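Local coordinates for protein AtxE2 (Asticcacaulis excentricus, PDB 5TXE) that hydrolyses the isopeptide bond of the lasso peptides astexin-2 and astexin-3, opening these threaded substrates and converting them to linear peptides, at residues D103-L109 with Y143-G149; H140-L144 with I173-W178; L419-P423 with I454-T459; A530-H534 with V547-T553; F535-N539 with R597-L602. The protein carries 1 engineered substitution. The contacts are given in a common frame with arbitrary orientation. Numbering follows the deposited sequence.

Contact 1 (D103-L109 with Y143-G149); sequences DVGGEYL and YLRQDQG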
# COMPACT_ATOMS: atom_id res chain seq x y z
N ASP A 103 -8.22 23.61 -6.54
CA ASP A 103 -7.72 23.19 -7.87
C ASP A 103 -8.44 21.89 -8.19
O ASP A 103 -8.83 21.17 -7.27
CB ASP A 103 -6.20 22.94 -7.88
CG ASP A 103 -5.66 22.63 -9.29
OD1 ASP A 103 -6.32 23.05 -10.28
OD2 ASP A 103 -4.57 21.99 -9.44
N VAL A 104 -8.70 21.66 -9.47
CA VAL A 104 -9.28 20.43 -9.93
C VAL A 104 -8.47 20.06 -11.14
O VAL A 104 -8.15 20.91 -11.98
CB VAL A 104 -10.74 20.58 -10.34
CG1 VAL A 104 -11.27 19.26 -10.94
CG2 VAL A 104 -11.60 20.96 -9.14
N GLY A 105 -8.06 18.80 -11.24
CA GLY A 105 -7.33 18.33 -12.43
C GLY A 105 -5.98 17.69 -12.15
O GLY A 105 -5.50 17.61 -11.02
N GLY A 106 -5.38 17.20 -13.23
CA GLY A 106 -4.13 16.52 -13.18
C GLY A 106 -4.28 15.03 -13.51
O GLY A 106 -5.37 14.46 -13.42
N GLU A 107 -3.14 14.45 -13.89
CA GLU A 107 -3.01 13.05 -14.20
C GLU A 107 -2.54 12.25 -12.97
O GLU A 107 -1.93 12.81 -12.04
CB GLU A 107 -1.98 12.88 -15.30
CG GLU A 107 -2.43 13.29 -16.68
CD GLU A 107 -1.30 13.26 -17.72
OE1 GLU A 107 -0.11 13.28 -17.40
OE2 GLU A 107 -1.59 13.24 -18.93
N TYR A 108 -2.76 10.94 -13.01
CA TYR A 108 -2.34 10.04 -11.96
C TYR A 108 -0.84 10.03 -11.95
O TYR A 108 -0.23 9.62 -12.90
CB TYR A 108 -2.92 8.66 -12.19
CG TYR A 108 -2.79 7.64 -11.09
CD1 TYR A 108 -1.61 6.95 -10.92
CD2 TYR A 108 -3.87 7.26 -10.34
CE1 TYR A 108 -1.49 5.95 -9.99
CE2 TYR A 108 -3.77 6.25 -9.36
CZ TYR A 108 -2.58 5.61 -9.18
OH TYR A 108 -2.39 4.60 -8.23
N LEU A 109 -0.27 10.53 -10.86
CA LEU A 109 1.16 10.71 -10.71
C LEU A 109 1.75 9.53 -9.92
O LEU A 109 1.46 9.34 -8.74
CB LEU A 109 1.44 12.04 -10.02
CG LEU A 109 2.80 12.67 -10.17
CD1 LEU A 109 2.85 14.00 -9.46
CD2 LEU A 109 3.93 11.80 -9.65
N TYR A 143 2.37 22.70 -4.79
CA TYR A 143 2.25 21.24 -4.78
C TYR A 143 2.59 20.75 -6.15
O TYR A 143 2.56 21.51 -7.14
CB TYR A 143 0.84 20.81 -4.40
CG TYR A 143 -0.25 21.39 -5.28
CD1 TYR A 143 -0.75 22.64 -5.01
CD2 TYR A 143 -0.77 20.70 -6.39
CE1 TYR A 143 -1.73 23.21 -5.81
CE2 TYR A 143 -1.74 21.29 -7.21
CZ TYR A 143 -2.20 22.55 -6.91
OH TYR A 143 -3.15 23.19 -7.65
N LEU A 144 2.97 19.48 -6.23
CA LEU A 144 3.24 18.82 -7.51
C LEU A 144 1.95 18.35 -8.20
O LEU A 144 1.00 17.97 -7.54
CB LEU A 144 4.12 17.59 -7.28
CG LEU A 144 5.43 17.84 -6.52
CD1 LEU A 144 6.15 16.52 -6.37
CD2 LEU A 144 6.27 18.86 -7.25
N ARG A 145 1.95 18.41 -9.52
CA ARG A 145 0.82 17.98 -10.32
C ARG A 145 1.28 17.71 -11.71
O ARG A 145 2.07 18.46 -12.29
CB ARG A 145 -0.28 19.03 -10.31
CG ARG A 145 -1.21 18.94 -11.51
CD ARG A 145 -2.42 19.86 -11.45
NE ARG A 145 -3.09 19.86 -12.75
CZ ARG A 145 -4.29 20.40 -12.99
NH1 ARG A 145 -4.95 21.13 -12.07
NH2 ARG A 145 -4.80 20.25 -14.21
N GLN A 146 0.81 16.58 -12.25
CA GLN A 146 1.22 16.11 -13.57
C GLN A 146 0.17 16.40 -14.67
O GLN A 146 -1.01 16.12 -14.48
CB GLN A 146 1.41 14.60 -13.50
CG GLN A 146 1.91 13.99 -14.80
CD GLN A 146 2.23 12.49 -14.66
OE1 GLN A 146 2.96 12.07 -13.77
NE2 GLN A 146 1.68 11.69 -15.56
N ASP A 147 0.61 16.92 -15.81
CA ASP A 147 -0.24 17.08 -16.99
C ASP A 147 0.61 16.81 -18.20
O ASP A 147 1.78 17.25 -18.29
CB ASP A 147 -0.86 18.47 -17.10
CG ASP A 147 -1.80 18.81 -15.95
OD1 ASP A 147 -1.34 19.36 -14.92
OD2 ASP A 147 -3.01 18.57 -16.09
N GLN A 148 0.04 16.09 -19.18
CA GLN A 148 0.81 15.68 -20.37
C GLN A 148 2.12 15.00 -20.03
O GLN A 148 3.16 15.23 -20.67
CB GLN A 148 1.16 16.85 -21.32
CG GLN A 148 0.10 17.21 -22.33
CD GLN A 148 -1.04 17.90 -21.68
OE1 GLN A 148 -0.85 18.88 -20.94
NE2 GLN A 148 -2.26 17.40 -21.93
N GLY A 149 2.09 14.14 -19.04
CA GLY A 149 3.26 13.33 -18.76
C GLY A 149 4.33 14.08 -17.99
O GLY A 149 5.37 13.53 -17.77
O HOH W 1 -6.78 22.19 -14.80
O HOH W 2 -1.34 15.14 -10.89
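The guanidinium of R145 lies flat against the backbone of G105 and G106, with G105 C 3.3 Å from R145 CZ. With its side chain fully extended, R145 reaches D103 at the end of strand 100-104: NH1 forms a salt bridge to D103 OD2 (2.8 Å) and a hydrogen bond to V104 O (3.2 Å). The same D103 OD2 accepts the hydroxyl of Y143 (OH to OD2, 2.6 Å). On its other edge R145 holds D147 of its own strand, NE to OD1 at 2.8 Å and NH2 to OD2 at 3.1 Å, so D103, R145 and D147 form one network; W154 of the next strand adds a cation-pi contact. Both glycines have backbone angles poorly suited to other residues, and a CB on G105 would fall 2.6 Å from R145 NH2. Farther along, E107 N donates to Q146 O (2.8 Å), and a water accepts from Q146 N (2.9 Å) and donates to E107 O (2.7 Å). E107 OE1 takes both Q146 NE2 (3.0 Å) and the backbone N of G149 (2.9 Å), tying it to the turn after strand 140-147. L109 CG rests 3.7 Å from Q146 OE1. Consecutive antiparallel sheets, arranged as in the propeller domain of prolyl oligopeptidases, are thus joined mainly by a salt-bridge network and directional hydrogen bonds, some through water, with L109 a smaller apolar part.

Contact 2 (H140-L144 with I173-W178); sequences HLAYL and IEDVQW
Strand 140-144 is extended; 173-178 is extended except for a kink at E174 (phi/psi -105/-20). They run nearly antiparallel (167° between their N-to-C directions), axes 7.0 Å apart at closest approach. They belong to different sheets and meet through side chains, without hydrogen bonds between them. Y143 lies over V176 (CA to CA 7.0 Å) and L144 over D175 (7.2 Å). From the first strand H140, A142 and L144 direct their CA-to-CB bonds at the second, while L141 and Y143 turn away; I173, V176 and W178 face back, and at the kink E174 and D175 both point away. The large bump is W178 (chi1 m, chi2 near 90°), whose indole fills the hollow left by the small A142: A142 CB sits 3.7 Å from W178 NE1 and 3.8 Å from CZ2. H140 CB flanks the same ring, 4.0 Å from W178 CZ2. The indole NE1 is bonded to R133 O, on the strand beside 140-144. At the other end L144 (m, t) is the knob. Its CD2 packs 3.8 Å from I173 CG2 and 4.4 Å from V176 CG1, and its CD1 comes 3.5 Å from E174 O. V176 (chi1 p) occupies the middle, its CG1 4.4 Å from Y143 N. Such face-to-face packing of successive four-stranded antiparallel sheets is typical of neighbouring blades in a beta-propeller, as in prolyl oligopeptidase relatives.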
# COMPACT_ATOMS: atom_id res chain seq x y z
N HIS A 140 -1.47 30.86 -0.12
CA HIS A 140 -1.31 30.05 -1.32
C HIS A 140 -0.74 28.69 -0.96
O HIS A 140 -0.13 28.54 0.10
CB HIS A 140 -0.37 30.71 -2.29
CG HIS A 140 -0.91 31.97 -2.84
ND1 HIS A 140 -0.81 33.18 -2.19
CD2 HIS A 140 -1.62 32.21 -3.97
CE1 HIS A 140 -1.41 34.11 -2.91
NE2 HIS A 140 -1.91 33.55 -3.99
N LEU A 141 -1.00 27.73 -1.83
CA LEU A 141 -0.47 26.43 -1.76
C LEU A 141 0.45 26.25 -2.94
O LEU A 141 0.20 26.77 -4.01
CB LEU A 141 -1.60 25.41 -1.82
CG LEU A 141 -2.68 25.40 -0.76
CD1 LEU A 141 -3.67 24.27 -1.00
CD2 LEU A 141 -2.04 25.18 0.59
N ALA A 142 1.52 25.49 -2.74
CA ALA A 142 2.35 24.94 -3.82
C ALA A 142 2.38 23.41 -3.67
O ALA A 142 2.41 22.90 -2.55
CB ALA A 142 3.74 25.48 -3.76
N TYR A 143 2.37 22.70 -4.79
CA TYR A 143 2.25 21.24 -4.78
C TYR A 143 2.59 20.75 -6.15
O TYR A 143 2.56 21.51 -7.14
CB TYR A 143 0.84 20.81 -4.40
CG TYR A 143 -0.25 21.39 -5.28
CD1 TYR A 143 -0.75 22.64 -5.01
CD2 TYR A 143 -0.77 20.70 -6.39
CE1 TYR A 143 -1.73 23.21 -5.81
CE2 TYR A 143 -1.74 21.29 -7.21
CZ TYR A 143 -2.20 22.55 -6.91
OH TYR A 143 -3.15 23.19 -7.65
N LEU A 144 2.97 19.48 -6.23
CA LEU A 144 3.24 18.82 -7.51
C LEU A 144 1.95 18.35 -8.20
O LEU A 144 1.00 17.97 -7.54
CB LEU A 144 4.12 17.59 -7.28
CG LEU A 144 5.43 17.84 -6.52
CD1 LEU A 144 6.15 16.52 -6.37
CD2 LEU A 144 6.27 18.86 -7.25
N ILE A 173 9.56 17.74 -11.70
CA ILE A 173 9.93 18.32 -10.43
C ILE A 173 9.61 17.26 -9.39
O ILE A 173 8.52 16.68 -9.41
CB ILE A 173 9.11 19.55 -10.10
CG1 ILE A 173 9.21 20.62 -11.20
CG2 ILE A 173 9.56 20.12 -8.75
CD1 ILE A 173 10.60 20.81 -11.75
N GLU A 174 10.50 17.08 -8.42
CA GLU A 174 10.35 16.03 -7.38
C GLU A 174 9.92 16.54 -6.03
O GLU A 174 9.42 15.77 -5.24
CB GLU A 174 11.64 15.20 -7.25
CG GLU A 174 11.84 14.36 -8.52
CD GLU A 174 13.16 13.62 -8.61
OE1 GLU A 174 13.87 13.47 -7.58
OE2 GLU A 174 13.48 13.15 -9.74
N ASP A 175 10.12 17.84 -5.76
CA ASP A 175 9.72 18.42 -4.48
C ASP A 175 9.82 19.94 -4.57
O ASP A 175 10.49 20.48 -5.44
CB ASP A 175 10.66 17.96 -3.35
CG ASP A 175 9.97 17.93 -1.98
OD1 ASP A 175 8.80 18.36 -1.80
OD2 ASP A 175 10.65 17.51 -1.03
N VAL A 176 9.18 20.59 -3.62
CA VAL A 176 9.10 22.03 -3.57
C VAL A 176 8.79 22.51 -2.13
O VAL A 176 8.08 21.82 -1.38
CB VAL A 176 8.00 22.50 -4.55
CG1 VAL A 176 6.62 21.97 -4.11
CG2 VAL A 176 7.99 24.02 -4.66
N GLN A 177 9.34 23.65 -1.74
CA GLN A 177 8.96 24.36 -0.50
C GLN A 177 9.01 25.88 -0.77
O GLN A 177 9.73 26.34 -1.65
CB GLN A 177 9.97 24.13 0.64
CG GLN A 177 10.04 22.74 1.17
CD GLN A 177 8.95 22.36 2.19
OE1 GLN A 177 8.23 23.21 2.80
NE2 GLN A 177 8.85 21.03 2.40
N TRP A 178 8.28 26.63 0.06
CA TRP A 178 8.36 28.08 0.08
C TRP A 178 9.58 28.52 0.89
O TRP A 178 9.79 28.02 1.99
CB TRP A 178 7.11 28.64 0.74
CG TRP A 178 5.85 28.31 0.03
CD1 TRP A 178 5.01 27.24 0.24
CD2 TRP A 178 5.24 29.09 -1.00
NE1 TRP A 178 3.92 27.33 -0.60
CE2 TRP A 178 4.05 28.44 -1.37
CE3 TRP A 178 5.58 30.30 -1.62
CZ2 TRP A 178 3.22 28.94 -2.34
CZ3 TRP A 178 4.76 30.79 -2.60
CH2 TRP A 178 3.58 30.11 -2.94

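Contact 3 (L419-P423 with I454-T459); sequences LVLPP and ILPLAT
Segment 419-423 is beta strand through L421 and then leaves the sheet at P422 (phi/psi -58/146) and P423 (-46/-39). Segment 454-459 is a short alpha helix, with A458 N bonded to I454 O (3.1 Å) and T459 N to L455 O (2.8 Å). The strand and helix axes come within 8.0 Å, their N-to-C directions 45° apart, and the backbones are nearest at P422 and A458 (CA to CA 4.5 Å). V420 (chi1 t) points its CB at the helix: CG2 meets I454 CG2 at 3.8 Å, and CG1 meets A458 CB at 3.8 Å and L455 CD2 at 4.2 Å. I454 and L455 both take m, t rotamers. The small A458 lets the chain come close where the strand ends, with P422 CB 3.4 Å from A458 O and A458 CB 4.1 Å from L421 O. P423 then skirts the helix end, its CD 4.2 Å from T459 CA, while T459 OG1 bonds back to L455 O (3.2 Å). V464 of the adjacent strand 463-467 touches both V420 and I454, continuing the apolar layer. The arrangement is a helix packed on one face of the mixed central sheet, as in the alpha/beta-hydrolase fold of the peptidase domain.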
# COMPACT_ATOMS: atom_id res chain seq x y z
N LEU A 419 -13.77 -11.11 9.48
CA LEU A 419 -14.77 -11.90 8.85
C LEU A 419 -15.86 -10.95 8.39
O LEU A 419 -16.34 -10.13 9.16
CB LEU A 419 -15.30 -12.93 9.81
CG LEU A 419 -16.51 -13.70 9.31
CD1 LEU A 419 -16.14 -14.55 8.11
CD2 LEU A 419 -17.12 -14.59 10.40
N VAL A 420 -16.25 -11.07 7.13
CA VAL A 420 -17.31 -10.24 6.59
C VAL A 420 -18.41 -11.12 6.13
O VAL A 420 -18.16 -12.10 5.42
CB VAL A 420 -16.79 -9.44 5.41
CG1 VAL A 420 -17.80 -8.42 4.93
CG2 VAL A 420 -15.46 -8.78 5.77
N LEU A 421 -19.65 -10.85 6.54
CA LEU A 421 -20.77 -11.73 6.15
C LEU A 421 -21.79 -10.98 5.34
O LEU A 421 -21.95 -9.79 5.50
CB LEU A 421 -21.46 -12.29 7.39
CG LEU A 421 -20.51 -13.17 8.22
CD1 LEU A 421 -21.05 -13.46 9.64
CD2 LEU A 421 -20.25 -14.47 7.52
N PRO A 422 -22.52 -11.69 4.50
CA PRO A 422 -23.53 -11.00 3.72
C PRO A 422 -24.53 -10.30 4.60
O PRO A 422 -24.82 -10.79 5.67
CB PRO A 422 -24.24 -12.13 2.99
CG PRO A 422 -23.30 -13.28 3.04
CD PRO A 422 -22.49 -13.14 4.28
N PRO A 423 -25.06 -9.14 4.15
CA PRO A 423 -26.09 -8.41 4.92
C PRO A 423 -27.29 -9.25 5.50
O PRO A 423 -27.69 -9.02 6.63
CB PRO A 423 -26.58 -7.35 3.93
CG PRO A 423 -25.51 -7.24 2.88
CD PRO A 423 -24.89 -8.59 2.79
N ILE A 454 -14.17 -6.61 -1.32
CA ILE A 454 -14.54 -7.38 -0.15
C ILE A 454 -16.03 -7.24 0.10
O ILE A 454 -16.75 -8.23 0.18
CB ILE A 454 -13.72 -6.90 1.06
CG1 ILE A 454 -12.32 -7.44 0.91
CG2 ILE A 454 -14.33 -7.40 2.38
CD1 ILE A 454 -11.33 -6.75 1.79
N LEU A 455 -16.51 -6.02 0.16
CA LEU A 455 -17.91 -5.83 0.47
C LEU A 455 -18.79 -6.34 -0.65
O LEU A 455 -19.75 -7.04 -0.38
CB LEU A 455 -18.19 -4.35 0.84
CG LEU A 455 -17.34 -3.78 2.03
CD1 LEU A 455 -17.67 -2.30 2.32
CD2 LEU A 455 -17.57 -4.60 3.28
N PRO A 456 -18.47 -6.01 -1.94
CA PRO A 456 -19.24 -6.62 -3.00
C PRO A 456 -19.24 -8.14 -3.00
O PRO A 456 -20.26 -8.74 -3.32
CB PRO A 456 -18.60 -6.06 -4.25
CG PRO A 456 -18.03 -4.74 -3.82
CD PRO A 456 -17.51 -5.02 -2.46
N LEU A 457 -18.15 -8.80 -2.61
CA LEU A 457 -18.18 -10.26 -2.51
C LEU A 457 -19.19 -10.72 -1.43
O LEU A 457 -19.96 -11.69 -1.63
CB LEU A 457 -16.80 -10.82 -2.16
CG LEU A 457 -15.85 -11.02 -3.34
CD1 LEU A 457 -14.40 -11.24 -2.93
CD2 LEU A 457 -16.31 -12.16 -4.19
N ALA A 458 -19.18 -10.06 -0.28
CA ALA A 458 -20.16 -10.38 0.74
C ALA A 458 -21.59 -10.11 0.22
O ALA A 458 -22.47 -10.92 0.41
CB ALA A 458 -19.91 -9.58 1.98
N THR A 459 -21.80 -8.99 -0.44
CA THR A 459 -23.07 -8.69 -1.02
C THR A 459 -23.52 -9.81 -1.96
O THR A 459 -24.70 -10.10 -2.06
CB THR A 459 -23.04 -7.35 -1.71
OG1 THR A 459 -22.82 -6.31 -0.73
CG2 THR A 459 -24.31 -7.10 -2.47

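Contact 4 (A530-H534 with V547-T553); sequences ATTVH and VTSSCCT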
# COMPACT_ATOMS: atom_id res chain seq x y z
N ALA A 530 0.15 -13.12 -3.73
CA ALA A 530 0.22 -13.95 -4.90
C ALA A 530 1.12 -15.14 -4.63
O ALA A 530 0.83 -16.25 -5.07
CB ALA A 530 0.74 -13.20 -6.09
N THR A 531 2.25 -14.88 -3.98
CA THR A 531 3.20 -15.96 -3.65
C THR A 531 2.46 -17.01 -2.79
O THR A 531 2.63 -18.23 -2.95
CB THR A 531 4.38 -15.36 -2.89
OG1 THR A 531 4.91 -14.24 -3.61
CG2 THR A 531 5.49 -16.35 -2.65
N THR A 532 1.62 -16.54 -1.89
CA THR A 532 0.89 -17.43 -1.01
C THR A 532 -0.09 -18.23 -1.83
O THR A 532 -0.30 -19.37 -1.57
CB THR A 532 0.19 -16.62 0.12
OG1 THR A 532 1.17 -16.16 1.04
CG2 THR A 532 -0.84 -17.43 0.85
N VAL A 533 -0.70 -17.62 -2.82
CA VAL A 533 -1.58 -18.39 -3.66
C VAL A 533 -0.86 -19.50 -4.36
O VAL A 533 -1.38 -20.60 -4.46
CB VAL A 533 -2.21 -17.55 -4.74
CG1 VAL A 533 -3.02 -18.42 -5.69
CG2 VAL A 533 -3.12 -16.50 -4.11
N HIS A 534 0.33 -19.22 -4.86
CA HIS A 534 1.04 -20.22 -5.69
C HIS A 534 1.44 -21.36 -4.77
O HIS A 534 1.23 -22.53 -5.09
CB HIS A 534 2.27 -19.64 -6.43
CG HIS A 534 1.97 -18.41 -7.24
ND1 HIS A 534 2.86 -17.37 -7.39
CD2 HIS A 534 0.83 -18.03 -7.87
CE1 HIS A 534 2.29 -16.43 -8.11
NE2 HIS A 534 1.06 -16.80 -8.40
N VAL A 547 -7.75 -16.75 -7.57
CA VAL A 547 -7.47 -15.65 -8.41
C VAL A 547 -6.16 -15.05 -7.94
O VAL A 547 -5.93 -14.96 -6.74
CB VAL A 547 -8.55 -14.59 -8.33
CG1 VAL A 547 -8.18 -13.39 -9.21
CG2 VAL A 547 -9.88 -15.18 -8.82
N THR A 548 -5.28 -14.69 -8.88
CA THR A 548 -4.03 -13.99 -8.56
C THR A 548 -3.82 -12.84 -9.56
O THR A 548 -4.30 -12.92 -10.68
CB THR A 548 -2.85 -14.96 -8.53
OG1 THR A 548 -1.69 -14.26 -8.18
CG2 THR A 548 -2.53 -15.56 -9.90
N SER A 549 -3.13 -11.80 -9.17
CA SER A 549 -2.84 -10.69 -10.08
C SER A 549 -1.54 -10.90 -10.85
O SER A 549 -1.28 -10.20 -11.82
CB SER A 549 -2.69 -9.43 -9.30
OG SER A 549 -1.48 -9.49 -8.57
N SER A 550 -0.74 -11.84 -10.43
CA SER A 550 0.49 -12.13 -11.11
C SER A 550 0.90 -13.61 -10.97
O SER A 550 0.40 -14.34 -10.13
CB SER A 550 1.63 -11.27 -10.57
OG SER A 550 1.86 -11.57 -9.20
N CYS A 551 1.81 -14.01 -11.85
CA CYS A 551 2.41 -15.30 -11.85
C CYS A 551 3.78 -15.10 -12.58
O CYS A 551 3.90 -14.19 -13.43
CB CYS A 551 1.47 -16.28 -12.55
SG CYS A 551 1.75 -18.02 -12.11
N CYS A 552 4.83 -15.82 -12.22
CA CYS A 552 4.79 -16.97 -11.27
C CYS A 552 5.89 -16.87 -10.26
O CYS A 552 6.81 -16.04 -10.36
CB CYS A 552 4.95 -18.27 -12.05
SG CYS A 552 3.52 -18.59 -13.13
N THR A 553 5.82 -17.72 -9.25
CA THR A 553 6.93 -17.81 -8.31
C THR A 553 7.85 -18.92 -8.75
O THR A 553 7.67 -20.10 -8.31
CB THR A 553 6.39 -18.02 -6.88
OG1 THR A 553 5.38 -17.05 -6.60
CG2 THR A 553 7.53 -17.95 -5.92
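H534 anchors the contact with both ring nitrogens. ND1 lies 2.7 Å from T553 OG1 in a nearly straight hydrogen bond, and NE2 donates to the carbonyl S550 O at 3.1 Å. The same oxygen accepts T548 OG1 (2.9 Å). S550 O and T553 OG1 meet the ring at its edge, and segment 547-553 runs round it between them. There sits a disulfide of adjacent cysteines, C551 SG to C552 SG 2.1 Å, with a cis peptide bond before C552; C551 SG is 4.3 Å from the H534 ring centroid in an oblique sulfur-aromatic contact. Along the helix, A530 CB rests 3.4 Å from T548 OG1 and 3.7 Å from S550 OG, and T531 CG2 is 4.0 Å from T553 OG1. T531 also packs on the bound peptide. Helix 528-539 follows the nucleophile position, A527 in this engineered variant, and joins strands 521-525 and 545-548 in a beta-alpha-beta unit. The S550 side chain lies about 4 Å from that of E610 and about 6 Å from that of H638, inferred charge-relay residues. Buried hydrogen bonds made by both nitrogens of one histidine, beside a vicinal disulfide, tie the loop at the edge of the active site to the helix.

Contact 5 (F535-N539 with R597-L602); sequences FGLIN and RLDTPL
L537 is the apolar centre of this contact between helix 528-539 and the loop leading into strand 602-607, both in the alpha/beta-hydrolase domain. Segment 535-539 is helical (G536 phi/psi -67/-36; N539 N to F535 O 2.9 Å) and nearest the loop at I538 and L598 (CA to CA 6.6 Å); the loop is irregular until L602. L537 (m, t) points its CB at the loop: CD1 lies 4.2 Å from both L598 CD2 and L602 CD1, and CD2 is 3.8 Å from T600 CG2. L598 is off the usual wells (chi1 -144°, chi2 133°); L602 is t, p. I538 (m, t) extends this patch, with CG1 3.8 Å from L598 CD1, and F591 touches I538, L598 and L602. Toward the polar edge, a water donates to L537 O (3.2 Å) and accepts from T600 N (3.1 Å). At the exposed side R597, with chi1 p and then an extended chain, turns back over the helix, where its NH1 makes a weak hydrogen bond to I538 O at 3.2 Å.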
# COMPACT_ATOMS: atom_id res chain seq x y z
N PHE A 535 2.02 -20.99 -3.66
CA PHE A 535 2.41 -21.96 -2.60
C PHE A 535 1.22 -22.77 -2.12
O PHE A 535 1.30 -23.98 -1.94
CB PHE A 535 3.03 -21.22 -1.39
CG PHE A 535 3.74 -22.11 -0.42
CD1 PHE A 535 5.04 -22.51 -0.66
CD2 PHE A 535 3.07 -22.64 0.67
CE1 PHE A 535 5.70 -23.34 0.21
CE2 PHE A 535 3.72 -23.45 1.59
CZ PHE A 535 5.05 -23.81 1.35
N GLY A 536 0.11 -22.11 -1.93
CA GLY A 536 -1.08 -22.74 -1.39
C GLY A 536 -1.68 -23.76 -2.30
O GLY A 536 -2.23 -24.80 -1.83
N LEU A 537 -1.64 -23.51 -3.61
CA LEU A 537 -2.32 -24.41 -4.55
C LEU A 537 -1.48 -25.66 -4.75
O LEU A 537 -1.95 -26.67 -5.16
CB LEU A 537 -2.56 -23.74 -5.89
CG LEU A 537 -3.49 -22.56 -5.88
CD1 LEU A 537 -3.77 -22.10 -7.30
CD2 LEU A 537 -4.78 -22.85 -5.19
N ILE A 538 -0.20 -25.56 -4.48
CA ILE A 538 0.68 -26.70 -4.65
C ILE A 538 0.79 -27.51 -3.39
O ILE A 538 0.91 -28.71 -3.46
CB ILE A 538 2.08 -26.23 -5.08
CG1 ILE A 538 2.01 -25.79 -6.56
CG2 ILE A 538 3.14 -27.32 -4.92
CD1 ILE A 538 3.15 -24.88 -6.90
N ASN A 539 0.80 -26.87 -2.23
CA ASN A 539 1.10 -27.55 -0.98
C ASN A 539 -0.13 -27.79 -0.09
O ASN A 539 0.00 -28.09 1.09
CB ASN A 539 2.18 -26.74 -0.26
CG ASN A 539 3.48 -26.69 -1.02
OD1 ASN A 539 4.20 -27.64 -1.04
ND2 ASN A 539 3.76 -25.58 -1.69
N ARG A 597 -0.18 -31.53 -11.49
CA ARG A 597 -1.01 -31.79 -10.28
C ARG A 597 -1.77 -30.57 -9.75
O ARG A 597 -2.19 -30.52 -8.64
CB ARG A 597 -0.15 -32.36 -9.16
CG ARG A 597 0.94 -31.46 -8.61
CD ARG A 597 1.83 -32.39 -7.83
NE ARG A 597 2.99 -31.81 -7.19
CZ ARG A 597 3.00 -31.31 -5.96
NH1 ARG A 597 1.85 -31.21 -5.31
NH2 ARG A 597 4.12 -30.86 -5.41
N LEU A 598 -1.95 -29.57 -10.58
CA LEU A 598 -2.54 -28.36 -10.13
C LEU A 598 -3.97 -28.33 -10.65
O LEU A 598 -4.27 -27.80 -11.75
CB LEU A 598 -1.71 -27.21 -10.65
CG LEU A 598 -1.61 -26.05 -9.70
CD1 LEU A 598 -0.14 -25.66 -9.64
CD2 LEU A 598 -2.56 -24.93 -10.15
N ASP A 599 -4.87 -28.91 -9.86
CA ASP A 599 -6.22 -29.05 -10.33
C ASP A 599 -7.19 -27.92 -9.95
O ASP A 599 -8.31 -27.89 -10.47
CB ASP A 599 -6.76 -30.41 -9.90
CG ASP A 599 -5.98 -31.54 -10.56
OD1 ASP A 599 -5.93 -31.56 -11.82
OD2 ASP A 599 -5.41 -32.39 -9.85
N THR A 600 -6.78 -27.02 -9.07
CA THR A 600 -7.63 -25.90 -8.71
C THR A 600 -7.76 -24.88 -9.86
O THR A 600 -6.77 -24.40 -10.34
CB THR A 600 -6.99 -25.17 -7.53
OG1 THR A 600 -6.87 -26.08 -6.43
CG2 THR A 600 -7.86 -24.01 -7.06
N PRO A 601 -8.97 -24.48 -10.21
CA PRO A 601 -9.20 -23.39 -11.15
C PRO A 601 -8.49 -22.13 -10.73
O PRO A 601 -8.63 -21.70 -9.60
CB PRO A 601 -10.70 -23.19 -11.10
CG PRO A 601 -11.26 -24.53 -10.70
CD PRO A 601 -10.25 -25.06 -9.70
N LEU A 602 -7.73 -21.56 -11.66
CA LEU A 602 -6.96 -20.36 -11.37
C LEU A 602 -7.17 -19.32 -12.48
O LEU A 602 -6.97 -19.60 -13.69
CB LEU A 602 -5.51 -20.73 -11.35
CG LEU A 602 -4.53 -19.57 -11.19
CD1 LEU A 602 -4.75 -18.88 -9.86
CD2 LEU A 602 -3.09 -20.03 -11.31
O HOH W 3 -4.20 -26.95 -7.43

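How the contacts relate
Contacts 1 and 2 belong to the propeller and share Y143 and L144 of strand 140-147: contact 1 is a surface contact governed by charge and hydrogen bonds, contact 2 a buried apolar one between sheets. The other three lie in the hydrolase domain, all buried. Contacts 3 and 4 reach the same mixed sheet but do not touch, their nearest atoms about 8 Å apart; the first is apolar, whereas the second carries buried hydrogen bonds and a disulfide beside the active site. Contacts 4 and 5 use successive parts of helix 528-539, interleave along the chain and meet where T548 CG2 packs on L602 CD1 at 4.0 Å; contact 5 is more apolar and lies away from the catalytic residues.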